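Hypothetical protein PA1234 (Pseudomonas aeruginosa, PDB 1Z6N) is of unknown function but belongs to the thioredoxin family, binds magnesium and may act as a thiol-disulfide oxidoreductase. Local coordinates at residues 68-72 with 144-148; 75-79 with 151-155. One frame throughout, in Å; residues are numbered along the deposited sequence.

Interaction 1: residues 68-72 with 144-148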
loop_
_atom_site.group_PDB
_atom_site.type_symbol
_atom_site.label_atom_id
_atom_site.label_comp_id
_atom_site.label_asym_id
_atom_site.label_seq_id
_atom_site.Cartn_x
_atom_site.Cartn_y
_atom_site.Cartn_z
ATOM N N ASP A 68 -2.362 10.482 -0.566
ATOM C CA ASP A 68 -1.906 9.396 0.298
ATOM C C ASP A 68 -1.776 8.094 -0.500
ATOM O O ASP A 68 -0.894 7.287 -0.226
ATOM C CB ASP A 68 -2.848 9.198 1.484
ATOM C CG ASP A 68 -2.937 10.424 2.342
ATOM O OD1 ASP A 68 -1.892 10.802 2.906
ATOM O OD2 ASP A 68 -4.028 11.028 2.428
ATOM N N CYS A 69 -2.661 7.883 -1.476
ATOM C CA CYS A 69 -2.524 6.733 -2.382
ATOM C C CYS A 69 -1.325 6.887 -3.307
ATOM O O CYS A 69 -0.572 5.933 -3.512
ATOM C CB CYS A 69 -3.784 6.539 -3.220
ATOM S SG CYS A 69 -5.203 6.025 -2.217
ATOM N N GLN A 70 -1.144 8.075 -3.879
ATOM C CA GLN A 70 0.006 8.290 -4.766
ATOM C C GLN A 70 1.325 7.958 -4.064
ATOM O O GLN A 70 2.192 7.277 -4.619
ATOM C CB GLN A 70 0.038 9.729 -5.286
ATOM C CG GLN A 70 -1.180 10.103 -6.116
ATOM C CD GLN A 70 -1.367 11.596 -6.215
ATOM O OE1 GLN A 70 -0.534 12.379 -5.722
ATOM N NE2 GLN A 70 -2.460 12.012 -6.849
ATOM N N ILE A 71 1.455 8.446 -2.833
ATOM C CA ILE A 71 2.665 8.258 -2.023
ATOM C C ILE A 71 2.839 6.805 -1.635
ATOM O O ILE A 71 3.826 6.172 -1.984
ATOM C CB ILE A 71 2.613 9.135 -0.768
ATOM C CG1 ILE A 71 2.666 10.619 -1.168
ATOM C CG2 ILE A 71 3.769 8.799 0.187
ATOM C CD1 ILE A 71 2.200 11.592 -0.081
ATOM N N ASN A 72 1.885 6.258 -0.875
ATOM C CA ASN A 72 2.157 4.967 -0.275
ATOM C C ASN A 72 2.065 3.819 -1.251
ATOM O O ASN A 72 2.749 2.814 -1.084
ATOM C CB ASN A 72 1.267 4.747 0.938
ATOM C CG ASN A 72 1.503 5.787 2.000
ATOM O OD1 ASN A 72 2.596 5.881 2.557
ATOM N ND2 ASN A 72 0.484 6.608 2.255
ATOM N N ALA A 144 6.909 16.721 5.472
ATOM C CA ALA A 144 7.945 15.784 5.025
ATOM C C ALA A 144 7.333 14.541 4.385
ATOM O O ALA A 144 7.829 14.031 3.379
ATOM C CB ALA A 144 8.819 15.381 6.188
ATOM N N TYR A 145 6.250 14.056 4.980
ATOM C CA TYR A 145 5.494 12.956 4.395
ATOM C C TYR A 145 4.958 13.265 2.982
ATOM O O TYR A 145 5.162 12.469 2.058
ATOM C CB TYR A 145 4.366 12.545 5.337
ATOM C CG TYR A 145 3.288 11.728 4.680
ATOM C CD1 TYR A 145 3.518 10.401 4.318
ATOM C CD2 TYR A 145 2.039 12.284 4.424
ATOM C CE1 TYR A 145 2.517 9.644 3.711
ATOM C CE2 TYR A 145 1.032 11.533 3.817
ATOM C CZ TYR A 145 1.286 10.217 3.465
ATOM O OH TYR A 145 0.294 9.459 2.873
ATOM N N LYS A 146 4.281 14.411 2.824
ATOM C CA LYS A 146 3.686 14.805 1.525
ATOM C C LYS A 146 4.780 15.035 0.484
ATOM O O LYS A 146 4.539 14.959 -0.729
ATOM C CB LYS A 146 2.820 16.061 1.661
ATOM C CG LYS A 146 1.467 15.860 2.332
ATOM C CD LYS A 146 0.769 17.204 2.571
ATOM C CE LYS A 146 -0.467 17.070 3.453
ATOM N NZ LYS A 146 -0.947 18.426 3.862
ATOM N N ALA A 147 5.986 15.311 0.972
ATOM C CA ALA A 147 7.175 15.422 0.142
ATOM C C ALA A 147 7.878 14.086 -0.141
ATOM O O ALA A 147 8.893 14.055 -0.836
ATOM C CB ALA A 147 8.154 16.425 0.756
ATOM N N GLY A 148 7.370 12.983 0.413
ATOM C CA GLY A 148 7.982 11.675 0.167
ATOM C C GLY A 148 9.067 11.186 1.123
ATOM O O GLY A 148 9.747 10.191 0.853
#
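The hydroxyl of Tyr-145 is used in both directions where the end of helix 139-146 meets the first turns of helix 67-82. It donates to Asp-68, with OH to OD1 at 2.6 Å, and accepts from Asn-72, whose ND2 lies 2.9 Å from OH. Asn-72 ND2 also reaches back weakly to its own helix, 2.9 Å from Asp-68 O, a carbonyl that already takes the Asn-72 backbone N at 3.0 Å. The Asp-68 carboxylate is balanced by Arg-130, which forms a salt bridge to OD1. Cys-69, in the first turn of helix 67-82, belongs to a CxxC sequence at the helix start, consistent with a thioredoxin-type fold. With both polar partners at the edge of the tyrosine ring, one face receives Ile-71, whose CD1 makes a CH-pi contact 4.2 Å from the Tyr-145 centroid. Helix 139-146 ends in a Schellman motif at Gly-148, where positive phi (91°) suits glycine, and Gly-148 N bonds to Tyr-145 O at 2.8 Å.

Interaction 2: residues 75-79 with 151-155; sequences ALDFA and LEHAI
Two right-handed alpha-helical segments, 75-79 and 151-155, cross with their N-to-C directions 60° apart (signed angle -60°) and their axes 8.7 Å from each other at closest approach. The register pairs Ala-75 with Leu-151 (CA to CA 5.5 Å) and Leu-76 with Ile-155 (CA to CA 5.8 Å). The small Ala-75 is consistent with these short CA distances: its CA-to-CB bond points toward 151-155, and the methyl sits among Leu-151, Ala-154 and Ile-155. Its CB lies 3.3 Å from Leu-151 O, 3.6 Å from Leu-151 CD1, 4.1 Å from Ala-154 CB and 4.2 Å from Ile-155 CG1. In return Ile-155 (chi1 m, chi2 t) is the main bump from 151-155. It leaves its backbone sideways but bends inward, bringing CD1 to 3.5 Å from Ala-75 O and CG2 to 4.0 Å from Ala-79 CB, so that it fits over the small residues one turn apart. The edge of the Phe-78 ring (chi1 t) borders this hollow, CD2 being 4.4 Å from Ile-155 CD1. Beyond Ala-75, Leu-76 (m, t) extends CD2 to 3.7 Å from Ala-154 O and 4.0 Å from Ile-155 CA. Leu-151 (m, m) turns its end inward, and Leu-36 of helix 23-39 touches both it and Ala-75. The contacts between the segments are apolar or methyl-to-carbonyl. This is a buried helix-helix interface of a thioredoxin-like alpha-beta-alpha sandwich, in which helix 67-82, the connection between parallel strands 56-61 and 86-91 in a beta-alpha-beta unit, packs against the C-terminal helix 151-164.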
loop_
_atom_site.group_PDB
_atom_site.type_symbol
_atom_site.label_atom_id
_atom_site.label_comp_id
_atom_site.label_asym_id
_atom_site.label_seq_id
_atom_site.Cartn_x
_atom_site.Cartn_y
_atom_site.Cartn_z
ATOM N N ALA A 75 5.264 3.447 -3.119
ATOM C CA ALA A 75 6.240 2.727 -2.275
ATOM C C ALA A 75 5.972 1.223 -2.270
ATOM O O ALA A 75 6.902 0.419 -2.423
ATOM C CB ALA A 75 6.247 3.289 -0.851
ATOM N N LEU A 76 4.710 0.841 -2.084
ATOM C CA LEU A 76 4.358 -0.575 -2.025
ATOM C C LEU A 76 4.546 -1.259 -3.387
ATOM O O LEU A 76 4.950 -2.417 -3.447
ATOM C CB LEU A 76 2.951 -0.790 -1.447
ATOM C CG LEU A 76 2.810 -0.379 0.032
ATOM C CD1 LEU A 76 1.374 -0.582 0.487
ATOM C CD2 LEU A 76 3.782 -1.159 0.941
ATOM N N ASP A 77 4.295 -0.533 -4.468
ATOM C CA ASP A 77 4.602 -1.064 -5.794
ATOM C C ASP A 77 6.100 -1.288 -5.989
ATOM O O ASP A 77 6.526 -2.299 -6.573
ATOM C CB ASP A 77 4.061 -0.147 -6.881
ATOM C CG ASP A 77 4.511 -0.579 -8.265
ATOM O OD1 ASP A 77 4.002 -1.620 -8.744
ATOM O OD2 ASP A 77 5.379 0.112 -8.849
ATOM N N PHE A 78 6.909 -0.362 -5.486
ATOM C CA PHE A 78 8.362 -0.538 -5.542
ATOM C C PHE A 78 8.755 -1.836 -4.831
ATOM O O PHE A 78 9.538 -2.626 -5.361
ATOM C CB PHE A 78 9.055 0.685 -4.962
ATOM C CG PHE A 78 10.557 0.632 -5.026
ATOM C CD1 PHE A 78 11.227 0.531 -6.247
ATOM C CD2 PHE A 78 11.306 0.734 -3.863
ATOM C CE1 PHE A 78 12.634 0.496 -6.288
ATOM C CE2 PHE A 78 12.708 0.708 -3.904
ATOM C CZ PHE A 78 13.357 0.589 -5.118
ATOM N N ALA A 79 8.154 -2.087 -3.667
ATOM C CA ALA A 79 8.420 -3.322 -2.919
ATOM C C ALA A 79 8.024 -4.569 -3.703
ATOM O O ALA A 79 8.760 -5.551 -3.724
ATOM C CB ALA A 79 7.739 -3.299 -1.547
ATOM N N LEU A 151 8.497 7.252 2.429
ATOM C CA LEU A 151 8.175 6.158 1.509
ATOM C C LEU A 151 8.647 4.806 2.016
ATOM O O LEU A 151 7.898 3.830 1.962
ATOM C CB LEU A 151 8.750 6.403 0.112
ATOM C CG LEU A 151 8.019 7.387 -0.790
ATOM C CD1 LEU A 151 6.799 6.807 -1.434
ATOM C CD2 LEU A 151 7.647 8.630 -0.067
ATOM N N GLU A 152 9.878 4.741 2.520
ATOM C CA GLU A 152 10.402 3.480 3.024
ATOM C C GLU A 152 9.539 2.939 4.184
ATOM O O GLU A 152 9.404 1.722 4.351
ATOM C CB GLU A 152 11.844 3.644 3.489
ATOM C CG GLU A 152 11.985 4.526 4.708
ATOM C CD GLU A 152 13.423 4.872 5.020
ATOM O OE1 GLU A 152 14.170 5.243 4.084
ATOM O OE2 GLU A 152 13.799 4.782 6.207
ATOM N N HIS A 153 8.958 3.855 4.960
ATOM C CA HIS A 153 8.157 3.480 6.137
ATOM C C HIS A 153 6.868 2.744 5.773
ATOM O O HIS A 153 6.403 1.889 6.554
ATOM C CB HIS A 153 7.817 4.707 6.991
ATOM C CG HIS A 153 9.014 5.467 7.466
ATOM N ND1 HIS A 153 9.806 6.209 6.615
ATOM C CD2 HIS A 153 9.543 5.619 8.703
ATOM C CE1 HIS A 153 10.778 6.777 7.307
ATOM N NE2 HIS A 153 10.639 6.439 8.578
ATOM N N ALA A 154 6.288 3.063 4.613
ATOM C CA ALA A 154 5.100 2.343 4.165
ATOM C C ALA A 154 5.472 0.875 3.947
ATOM O O ALA A 154 4.731 -0.033 4.348
ATOM C CB ALA A 154 4.546 2.967 2.869
ATOM N N ILE A 155 6.636 0.651 3.339
ATOM C CA ILE A 155 7.146 -0.696 3.108
ATOM C C ILE A 155 7.426 -1.402 4.431
ATOM O O ILE A 155 7.021 -2.556 4.622
ATOM C CB ILE A 155 8.417 -0.686 2.228
ATOM C CG1 ILE A 155 8.108 -0.073 0.845
ATOM C CG2 ILE A 155 8.979 -2.095 2.082
ATOM C CD1 ILE A 155 9.366 0.214 -0.001
#

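Both interactions draw on helix 67-82, interaction 1 near its N-terminal end and interaction 2 about two turns further on, while their other halves belong to the successive helices 139-146 and 151-164. The centres of the contacts are about 10 Å apart, and they touch: Ile-71 O lies 3.1 Å from Leu-151 CD1, and Asn-72 OD1 3.5 Å from Ala-154 CB. Interaction 2 is deeper, its centre about 7 Å from the centre of the chain against about 11 Å, and its contacting side chains are all apolar, with methyls meeting backbone carbonyls. Interaction 1, largely buried but bordered by exposed Lys-146, sets its polar network where two helix ends meet and buries less area, 227 against 291 Å².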